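Local structure of angiopoietin-related protein 4 (Homo sapiens, 6U1U) at residues A[10-15]-A[32-37]; A[20-25]-A[79-84]; A[87-92]-A[209-214]; A[97-102]-A[198-203]. The protein mediates, as a whole, inactivation of lipoprotein lipase and so regulates blood triglyceride clearance, this chain being its C-terminal fibrinogen-like domain. One frame throughout, in Å; residues are numbered along the deposited sequence.

Contact 1: A[10-15]-A[32-37]; sequences VGERQS and CKMTSD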
# COMPACT_ATOMS: atom_id res chain seq x y z
N VAL A 10 -4.58 -23.09 -10.27
CA VAL A 10 -4.40 -23.90 -11.47
C VAL A 10 -3.01 -24.50 -11.56
O VAL A 10 -2.74 -25.23 -12.50
CB VAL A 10 -4.74 -23.12 -12.76
CG1 VAL A 10 -6.23 -22.69 -12.74
CG2 VAL A 10 -3.86 -21.90 -12.94
N GLY A 11 -2.12 -24.20 -10.61
CA GLY A 11 -0.83 -24.88 -10.53
C GLY A 11 0.40 -24.05 -10.78
O GLY A 11 1.50 -24.63 -10.92
N GLU A 12 0.29 -22.72 -10.90
CA GLU A 12 1.46 -21.91 -11.21
C GLU A 12 2.30 -21.80 -9.94
O GLU A 12 1.76 -21.44 -8.88
CB GLU A 12 1.03 -20.51 -11.70
CG GLU A 12 2.25 -19.64 -11.92
CD GLU A 12 3.18 -20.26 -12.95
OE1 GLU A 12 4.40 -20.44 -12.66
OE2 GLU A 12 2.66 -20.57 -14.06
N ARG A 13 3.59 -22.13 -10.03
CA ARG A 13 4.49 -22.14 -8.89
C ARG A 13 5.43 -20.96 -8.86
O ARG A 13 6.04 -20.71 -7.81
CB ARG A 13 5.40 -23.39 -8.94
CG ARG A 13 4.62 -24.71 -8.75
CD ARG A 13 5.65 -25.85 -9.04
NE ARG A 13 5.01 -27.16 -8.90
CZ ARG A 13 4.95 -27.83 -7.75
NH1 ARG A 13 5.46 -27.31 -6.64
NH2 ARG A 13 4.32 -29.01 -7.71
N GLN A 14 5.64 -20.28 -9.98
CA GLN A 14 6.73 -19.32 -10.08
C GLN A 14 6.23 -17.91 -9.72
O GLN A 14 5.11 -17.52 -10.07
CB GLN A 14 7.34 -19.30 -11.49
CG GLN A 14 8.58 -18.36 -11.61
CD GLN A 14 8.86 -17.84 -13.05
OE1 GLN A 14 9.12 -18.64 -13.94
NE2 GLN A 14 8.79 -16.49 -13.27
N SER A 15 7.05 -17.20 -8.95
CA SER A 15 6.85 -15.78 -8.71
C SER A 15 7.40 -14.98 -9.90
O SER A 15 8.51 -15.23 -10.38
CB SER A 15 7.56 -15.35 -7.41
OG SER A 15 7.03 -16.07 -6.29
N CYS A 32 3.13 -11.70 -9.29
CA CYS A 32 2.56 -12.69 -8.37
C CYS A 32 3.67 -13.24 -7.50
O CYS A 32 4.79 -13.44 -7.97
CB CYS A 32 1.93 -13.89 -9.08
SG CYS A 32 0.48 -13.48 -10.07
N LYS A 33 3.35 -13.48 -6.23
CA LYS A 33 4.26 -14.16 -5.33
C LYS A 33 3.54 -15.43 -4.91
O LYS A 33 2.46 -15.38 -4.32
CB LYS A 33 4.61 -13.29 -4.11
CG LYS A 33 5.61 -13.99 -3.18
CD LYS A 33 5.92 -13.19 -1.93
CE LYS A 33 6.97 -13.96 -1.08
NZ LYS A 33 7.36 -13.24 0.16
N MET A 34 4.13 -16.59 -5.25
CA MET A 34 3.51 -17.88 -4.94
C MET A 34 4.16 -18.44 -3.67
O MET A 34 5.38 -18.58 -3.61
CB MET A 34 3.67 -18.86 -6.10
CG MET A 34 3.04 -18.33 -7.45
SD MET A 34 1.41 -17.60 -7.26
CE MET A 34 0.84 -17.64 -8.98
N THR A 35 3.35 -18.68 -2.65
CA THR A 35 3.81 -19.04 -1.31
C THR A 35 3.07 -20.30 -0.87
O THR A 35 2.08 -20.72 -1.48
CB THR A 35 3.51 -17.90 -0.31
OG1 THR A 35 2.13 -17.93 -0.02
CG2 THR A 35 3.91 -16.53 -0.91
N SER A 36 3.48 -20.86 0.27
CA SER A 36 2.74 -22.03 0.75
C SER A 36 1.31 -21.69 1.14
O SER A 36 0.47 -22.60 1.23
CB SER A 36 3.44 -22.64 1.96
OG SER A 36 3.69 -21.63 2.91
N ASP A 37 1.00 -20.42 1.40
CA ASP A 37 -0.37 -20.03 1.71
C ASP A 37 -1.08 -19.39 0.52
O ASP A 37 -1.96 -18.53 0.70
CB ASP A 37 -0.40 -19.09 2.91
CG ASP A 37 0.50 -17.91 2.71
OD1 ASP A 37 1.72 -18.10 2.81
OD2 ASP A 37 -0.01 -16.81 2.40
O HOH W 1 7.57 -18.50 -5.45
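S15 and K33 bring the two backbones nearest each other, CA to CA 4.6 Å, where the loop between helix 4-9 and strand 16-20 packs on strand 28-35 of the fibrinogen-like domain's sheet. Here the hydroxyl of S15 does the work of a backbone acceptor: the amide N of M34 donates to S15 OG at 3.1 Å, with 162° at the hydrogen. The same OG is hydrogen-bonded to a water, which in turn donates to M34 O, so S15 OG reaches M34 N directly and M34 O through the water. Beside it, S15 CA makes a CA-H...O contact with C32 O, 3.2 Å away. M34 supplies the apolar part. With CG anti to its carbonyl carbon (chi1 -58°) and the chain bent at chi2, it runs along the carbonyl oxygens of 12-14; CB meets R13 O, CG lies 3.4 Å from Q14 O, and the methyl CE reaches E12 CG at 3.8 Å, the two side chains roughly perpendicular. E12 OE1 accepts from Q14 N through its anti lone pair, a bond local to the loop. An alanine in place of M34 would probably open a gap against residues 12-14 and leave E12 CG without its methyl partner. M34 also packs on L7 and F8 of helix 4-9, and the disulfide from C32 to C4 ties strand 28-35 to that same helix, while E12 leans on F18 of strand 16-20.

Contact 2: A[20-25]-A[79-84]; sequences IQPQGS and HSITGD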
# COMPACT_ATOMS: atom_id res chain seq x y z
N ILE A 20 -3.48 -11.47 -15.81
CA ILE A 20 -4.73 -11.80 -15.14
C ILE A 20 -5.81 -10.95 -15.76
O ILE A 20 -5.55 -10.02 -16.53
CB ILE A 20 -4.70 -11.57 -13.61
CG1 ILE A 20 -4.40 -10.09 -13.30
CG2 ILE A 20 -3.68 -12.50 -12.92
CD1 ILE A 20 -4.75 -9.66 -11.88
N GLN A 21 -7.06 -11.32 -15.47
CA GLN A 21 -8.19 -10.54 -15.96
C GLN A 21 -9.32 -10.64 -14.97
O GLN A 21 -10.18 -11.53 -15.05
CB GLN A 21 -8.67 -11.00 -17.34
CG GLN A 21 -9.75 -10.05 -17.86
CD GLN A 21 -10.04 -10.23 -19.34
OE1 GLN A 21 -9.76 -11.28 -19.91
NE2 GLN A 21 -10.60 -9.20 -19.96
N PRO A 22 -9.36 -9.72 -14.00
CA PRO A 22 -10.49 -9.67 -13.07
C PRO A 22 -11.81 -9.44 -13.79
O PRO A 22 -11.86 -8.88 -14.88
CB PRO A 22 -10.14 -8.47 -12.18
CG PRO A 22 -8.67 -8.37 -12.25
CD PRO A 22 -8.31 -8.75 -13.67
N GLN A 23 -12.87 -9.90 -13.13
CA GLN A 23 -14.23 -9.65 -13.56
C GLN A 23 -14.41 -8.19 -13.92
O GLN A 23 -14.10 -7.30 -13.12
CB GLN A 23 -15.18 -10.03 -12.42
CG GLN A 23 -16.65 -9.90 -12.74
CD GLN A 23 -17.27 -11.24 -13.14
OE1 GLN A 23 -17.75 -11.99 -12.28
NE2 GLN A 23 -17.27 -11.53 -14.44
N GLY A 24 -14.87 -7.92 -15.15
CA GLY A 24 -15.17 -6.56 -15.54
C GLY A 24 -13.99 -5.72 -15.97
O GLY A 24 -14.18 -4.53 -16.31
N SER A 25 -12.78 -6.29 -16.00
CA SER A 25 -11.56 -5.54 -16.26
C SER A 25 -10.94 -5.99 -17.58
O SER A 25 -11.08 -7.15 -17.97
CB SER A 25 -10.54 -5.78 -15.13
OG SER A 25 -9.28 -5.21 -15.44
N HIS A 79 -8.39 -2.58 -6.78
CA HIS A 79 -9.80 -2.78 -6.48
C HIS A 79 -10.45 -3.73 -7.47
O HIS A 79 -11.40 -4.44 -7.10
CB HIS A 79 -10.54 -1.43 -6.47
CG HIS A 79 -12.00 -1.58 -6.18
ND1 HIS A 79 -12.95 -1.58 -7.18
CD2 HIS A 79 -12.65 -1.85 -5.02
CE1 HIS A 79 -14.14 -1.80 -6.63
NE2 HIS A 79 -13.99 -1.97 -5.33
N SER A 80 -9.97 -3.80 -8.71
CA SER A 80 -10.57 -4.80 -9.61
C SER A 80 -10.28 -6.21 -9.12
O SER A 80 -11.10 -7.12 -9.32
CB SER A 80 -10.08 -4.60 -11.05
OG SER A 80 -8.77 -5.06 -11.23
N ILE A 81 -9.15 -6.39 -8.46
CA ILE A 81 -8.79 -7.69 -7.90
C ILE A 81 -9.59 -7.98 -6.64
O ILE A 81 -10.11 -9.09 -6.47
CB ILE A 81 -7.27 -7.76 -7.65
CG1 ILE A 81 -6.52 -7.75 -8.98
CG2 ILE A 81 -6.90 -8.99 -6.80
CD1 ILE A 81 -4.99 -7.47 -8.80
N THR A 82 -9.69 -7.01 -5.71
CA THR A 82 -10.40 -7.28 -4.47
C THR A 82 -11.91 -7.32 -4.64
O THR A 82 -12.58 -8.06 -3.90
CB THR A 82 -10.08 -6.21 -3.39
OG1 THR A 82 -10.58 -4.92 -3.83
CG2 THR A 82 -8.58 -6.14 -3.11
N GLY A 83 -12.45 -6.53 -5.57
CA GLY A 83 -13.89 -6.26 -5.53
C GLY A 83 -14.30 -5.83 -4.14
O GLY A 83 -13.59 -5.08 -3.46
N ASP A 84 -15.47 -6.31 -3.71
CA ASP A 84 -15.96 -6.11 -2.35
C ASP A 84 -15.53 -7.20 -1.38
O ASP A 84 -16.09 -7.28 -0.28
CB ASP A 84 -17.50 -6.08 -2.34
CG ASP A 84 -18.07 -4.89 -3.06
OD1 ASP A 84 -17.37 -3.85 -3.17
OD2 ASP A 84 -19.24 -4.99 -3.52
O HOH W 2 -13.65 -6.97 -10.28
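S80 and P22 meet where P22, at the start of a type II beta turn (P22 to S25), packs on the last turn of helix 75-82 in the fibrinogen-like domain. Together with I81 they account for most of the surface buried here. The proline ring comes up to the helix with two of its carbons: CB sits 3.3 Å from S80 O, and CG lies 3.5 Å from S80 OG. That hydroxyl stands between its own backbone N and carbonyl carbon (chi1 76°), a position from which it also hydrogen-bonds K77 O one turn back. P22 CG touches I81 CG1 as well, at 4.0 Å, so the ring spans two successive helical residues. Alongside, I20 and I81 cross at about a right angle and meet through their methyls, CD1 of one 3.8 Å from CD1 of the other. No direct hydrogen bond joins the two segments. The turn is braced from its own side by Q21 NE2, which donates to S25 O, and F28 of strand 28-35 packs against I20, P22 and S80 alike. The polar link is a single water, which donates both to Q23 O at 2.9 Å and to S80 O at 2.7 Å.

Contact 3: A[87-92]-A[209-214]; sequences SRLAVQ and TTMLIQ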
# COMPACT_ATOMS: atom_id res chain seq x y z
N SER A 87 -10.11 -9.21 2.21
CA SER A 87 -8.82 -9.50 1.59
C SER A 87 -7.74 -9.46 2.65
O SER A 87 -7.82 -8.69 3.60
CB SER A 87 -8.50 -8.49 0.46
OG SER A 87 -9.49 -8.55 -0.55
N ARG A 88 -6.70 -10.29 2.48
CA ARG A 88 -5.52 -10.18 3.33
C ARG A 88 -4.55 -9.19 2.72
O ARG A 88 -4.21 -9.30 1.54
CB ARG A 88 -4.82 -11.54 3.48
CG ARG A 88 -5.78 -12.67 3.87
CD ARG A 88 -5.06 -14.03 4.05
NE ARG A 88 -6.02 -14.98 4.60
CZ ARG A 88 -6.86 -15.70 3.87
NH1 ARG A 88 -6.82 -15.65 2.53
NH2 ARG A 88 -7.74 -16.51 4.47
N LEU A 89 -4.11 -8.22 3.51
CA LEU A 89 -3.11 -7.22 3.08
C LEU A 89 -1.82 -7.49 3.84
O LEU A 89 -1.84 -7.37 5.00
CB LEU A 89 -3.62 -5.81 3.38
CG LEU A 89 -2.67 -4.67 3.05
CD1 LEU A 89 -2.24 -4.73 1.61
CD2 LEU A 89 -3.31 -3.34 3.32
N ALA A 90 -0.78 -7.93 3.16
CA ALA A 90 0.51 -8.17 3.78
C ALA A 90 1.41 -6.95 3.61
O ALA A 90 1.48 -6.38 2.51
CB ALA A 90 1.18 -9.41 3.15
N VAL A 91 2.08 -6.53 4.68
CA VAL A 91 2.94 -5.36 4.66
C VAL A 91 4.30 -5.84 5.13
O VAL A 91 4.41 -6.38 6.23
CB VAL A 91 2.40 -4.25 5.56
CG1 VAL A 91 3.42 -3.09 5.63
CG2 VAL A 91 1.04 -3.73 5.03
N GLN A 92 5.32 -5.68 4.29
CA GLN A 92 6.65 -6.20 4.61
C GLN A 92 7.64 -5.06 4.60
O GLN A 92 7.70 -4.29 3.63
CB GLN A 92 7.05 -7.29 3.63
CG GLN A 92 5.90 -8.33 3.57
CD GLN A 92 6.14 -9.60 2.78
OE1 GLN A 92 6.95 -9.64 1.85
NE2 GLN A 92 5.38 -10.64 3.14
N THR A 209 10.25 -1.91 1.11
CA THR A 209 8.87 -2.21 1.48
C THR A 209 8.28 -3.10 0.40
O THR A 209 8.62 -2.99 -0.78
CB THR A 209 7.99 -0.93 1.61
OG1 THR A 209 7.86 -0.27 0.33
CG2 THR A 209 8.60 0.08 2.59
N THR A 210 7.34 -3.97 0.81
CA THR A 210 6.51 -4.69 -0.14
C THR A 210 5.11 -4.77 0.44
O THR A 210 4.96 -5.06 1.64
CB THR A 210 6.99 -6.14 -0.38
OG1 THR A 210 8.40 -6.14 -0.62
CG2 THR A 210 6.29 -6.74 -1.60
N MET A 211 4.10 -4.53 -0.38
CA MET A 211 2.71 -4.74 0.03
C MET A 211 2.07 -5.76 -0.91
O MET A 211 2.25 -5.67 -2.14
CB MET A 211 1.91 -3.42 -0.01
CG MET A 211 2.58 -2.32 0.81
SD MET A 211 1.72 -0.74 0.62
CE MET A 211 0.26 -1.18 1.54
N LEU A 212 1.35 -6.73 -0.34
CA LEU A 212 0.74 -7.77 -1.15
C LEU A 212 -0.70 -7.95 -0.72
O LEU A 212 -1.04 -7.73 0.43
CB LEU A 212 1.47 -9.11 -0.98
CG LEU A 212 3.00 -9.02 -1.20
CD1 LEU A 212 3.68 -8.82 0.16
CD2 LEU A 212 3.51 -10.33 -1.83
N ILE A 213 -1.54 -8.40 -1.66
CA ILE A 213 -2.95 -8.62 -1.35
C ILE A 213 -3.37 -10.01 -1.80
O ILE A 213 -2.88 -10.54 -2.80
CB ILE A 213 -3.83 -7.51 -1.97
CG1 ILE A 213 -5.22 -7.53 -1.35
CG2 ILE A 213 -3.87 -7.62 -3.47
CD1 ILE A 213 -5.72 -6.13 -1.02
N GLN A 214 -4.30 -10.61 -1.05
CA GLN A 214 -4.87 -11.92 -1.38
C GLN A 214 -6.32 -11.87 -0.96
O GLN A 214 -6.64 -11.96 0.23
CB GLN A 214 -4.14 -13.06 -0.66
CG GLN A 214 -4.69 -14.44 -1.00
CD GLN A 214 -4.00 -15.48 -0.17
OE1 GLN A 214 -4.33 -15.64 1.01
NE2 GLN A 214 -2.98 -16.15 -0.74
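R88 and Q214 run side by side, pointing the same way: R88 CG is anti to its carbonyl carbon (chi1 -50°), Q214 CG anti to its backbone N (chi1 -179°), and both chains continue extended. At their ends R88 NH1 lies 2.9 Å from Q214 OE1, but the bond is weak, bent to 129° at the hydrogen, with the guanidinium and amide planes nearly perpendicular. Q214 NE2 is hydrogen-bonded outside the pair, to D37 O and G39 O. The backbones form a regular antiparallel ladder, in which R88 with Q214, A90 with L212 and Q92 with T210 are the hydrogen-bonded pairs; A90 N donates to L212 O at 2.7 Å. On the face carrying these residues, L212 CD1 lies 3.9 Å from A90 CB and 3.7 Å from Q92 CD, whose chain passes roughly square to that of L212. L89, V91, M211 and I213 take the other face. M211 CE has both branched residues to one side, 4.3 Å from L89 CD1 and 4.4 Å from V91 CG2, while I213 CG1 meets S87 CB. Strands 38-46 and 100-109 continue the sheet on its two flanks. The chemistry is therefore divided: six backbone bonds carry the pairing, one face has amide and guanidinium groups beside aliphatic carbons, and the face with L89, V91, M211 and I213 is mainly apolar, consistent with L89 touching the bound palmitic acid.

Contact 4: A[97-102]-A[198-203]; sequences DGNAEL and TWRGRY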
# COMPACT_ATOMS: atom_id res chain seq x y z
N ASP A 97 19.63 -2.38 8.80
CA ASP A 97 20.44 -3.47 9.30
C ASP A 97 19.99 -4.83 8.78
O ASP A 97 20.44 -5.86 9.28
CB ASP A 97 20.42 -3.47 10.82
CG ASP A 97 21.22 -2.32 11.38
OD1 ASP A 97 22.33 -2.09 10.88
OD2 ASP A 97 20.71 -1.66 12.32
N GLY A 98 19.09 -4.85 7.80
CA GLY A 98 18.64 -6.09 7.21
C GLY A 98 17.53 -6.81 7.94
O GLY A 98 17.11 -7.88 7.49
N ASN A 99 17.03 -6.26 9.05
CA ASN A 99 15.89 -6.86 9.73
C ASN A 99 14.65 -6.67 8.88
O ASN A 99 14.46 -5.62 8.27
CB ASN A 99 15.66 -6.21 11.09
CG ASN A 99 16.89 -6.26 11.97
OD1 ASN A 99 17.40 -5.23 12.41
ND2 ASN A 99 17.35 -7.47 12.24
N ALA A 100 13.80 -7.69 8.82
CA ALA A 100 12.52 -7.58 8.14
C ALA A 100 11.38 -7.75 9.14
O ALA A 100 11.48 -8.52 10.11
CB ALA A 100 12.37 -8.61 7.03
N GLU A 101 10.29 -7.01 8.91
CA GLU A 101 9.08 -7.08 9.71
C GLU A 101 7.91 -7.42 8.80
O GLU A 101 7.65 -6.69 7.83
CB GLU A 101 8.86 -5.76 10.44
CG GLU A 101 7.59 -5.68 11.27
CD GLU A 101 7.71 -6.47 12.58
OE1 GLU A 101 6.97 -6.14 13.52
OE2 GLU A 101 8.52 -7.43 12.66
N LEU A 102 7.21 -8.52 9.09
CA LEU A 102 6.15 -9.03 8.23
C LEU A 102 4.82 -8.93 8.97
O LEU A 102 4.63 -9.59 10.00
CB LEU A 102 6.45 -10.47 7.78
CG LEU A 102 7.89 -10.68 7.27
CD1 LEU A 102 8.23 -12.18 7.00
CD2 LEU A 102 8.19 -9.86 6.02
N THR A 198 5.14 2.46 14.31
CA THR A 198 5.20 1.49 15.41
C THR A 198 6.30 0.44 15.27
O THR A 198 6.51 -0.32 16.23
CB THR A 198 3.85 0.78 15.56
OG1 THR A 198 3.47 0.19 14.30
CG2 THR A 198 2.79 1.75 15.98
N TRP A 199 7.01 0.35 14.15
CA TRP A 199 8.17 -0.54 14.09
C TRP A 199 9.45 0.23 14.43
O TRP A 199 9.99 0.09 15.54
CB TRP A 199 8.26 -1.24 12.73
CG TRP A 199 9.31 -2.33 12.73
CD1 TRP A 199 9.55 -3.23 13.74
CD2 TRP A 199 10.24 -2.64 11.69
NE1 TRP A 199 10.59 -4.06 13.39
CE2 TRP A 199 11.03 -3.72 12.14
CE3 TRP A 199 10.51 -2.09 10.42
CZ2 TRP A 199 12.04 -4.28 11.36
CZ3 TRP A 199 11.53 -2.66 9.64
CH2 TRP A 199 12.28 -3.73 10.12
N ARG A 200 9.93 1.08 13.53
CA ARG A 200 11.22 1.74 13.76
C ARG A 200 11.11 3.20 14.15
O ARG A 200 12.15 3.84 14.36
CB ARG A 200 12.12 1.59 12.53
CG ARG A 200 12.66 0.18 12.34
CD ARG A 200 13.45 -0.28 13.53
NE ARG A 200 14.04 -1.61 13.33
CZ ARG A 200 13.86 -2.63 14.17
NH1 ARG A 200 13.11 -2.48 15.26
NH2 ARG A 200 14.43 -3.80 13.92
N GLY A 201 9.91 3.75 14.22
CA GLY A 201 9.73 5.12 14.64
C GLY A 201 9.22 6.01 13.50
O GLY A 201 9.32 5.68 12.32
N ARG A 202 8.68 7.17 13.90
CA ARG A 202 8.10 8.11 12.94
C ARG A 202 9.13 8.58 11.91
O ARG A 202 8.78 8.82 10.76
CB ARG A 202 7.51 9.31 13.69
CG ARG A 202 7.11 10.52 12.83
CD ARG A 202 5.94 10.20 11.93
NE ARG A 202 5.54 11.29 11.04
CZ ARG A 202 6.10 11.50 9.85
NH1 ARG A 202 7.11 10.75 9.44
NH2 ARG A 202 5.67 12.50 9.09
N TYR A 203 10.39 8.74 12.29
CA TYR A 203 11.32 9.33 11.34
C TYR A 203 12.44 8.38 10.94
O TYR A 203 13.49 8.84 10.50
CB TYR A 203 11.90 10.62 11.89
CG TYR A 203 10.89 11.65 12.36
CD1 TYR A 203 10.26 11.53 13.61
CD2 TYR A 203 10.58 12.73 11.58
CE1 TYR A 203 9.39 12.49 14.06
CE2 TYR A 203 9.67 13.67 12.01
CZ TYR A 203 9.09 13.55 13.24
OH TYR A 203 8.18 14.50 13.66
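The beta hairpin of strands 87-94 and 100-109 in the fibrinogen-like domain receives a tryptophan here: W199, from the short helix 197-200, lays its indole against E101 at the start of the second strand. The contact is a CH-pi one. E101 CB stands over the six-membered ring, 3.6 Å from its centroid and only 17° off the normal. E101 CG is anti to the backbone N (chi1 177°), and the bend at chi2 then folds the chain along the indole, with CD 3.8 Å from W199 NE1. The carboxylate lies almost parallel to the ring, 5° between the planes, and the two side chains run antiparallel alongside one another. At the ring's edge, in its plane, N99 O comes 3.4 Å from W199 CH2. The opposite face of the indole is occupied by R200, whose CG sits above the rim and whose guanidinium has W199 CE2 over its centre, 3.6 Å from the plane. The indole is thus layered between E101 and R200. An alanine in place of W199 would probably leave E101 CB without the ring beneath it and the R200 guanidinium with little but polar partners, such as D95, to fix its tilt. R200 NE forms a salt bridge with D95, whose OD1 in addition takes hydrogen bonds from the backbone N of D97 and of N99. W199 further packs on L93 of strand 87-94 and on L206, in the run leading to strand 208-215, so helix 197-200 rests on the end of the hairpin.

Contacts 1, 3 and 4 all reach the large antiparallel sheet, and contact 2 packs the turn that follows strand 16-20 against helix 75-82. Contact 3 is the most central, its centre about 7 Å from that of the chain, and it touches the other three: D37 O with Q214 NE2 toward contact 1, T82 with I213 and S87 toward contact 2, Q92 with L102 toward contact 4. Contacts 2 and 4, with centres about 32 Å apart, lie on opposite sides of the chain's centre. Along the sequence contacts 1 and 2 alternate their segments, and contact 4 is nested within the loop that contact 3 closes. Strand 208-215, paired with both 38-46 and 87-94, places the C-terminal end inside the sheet.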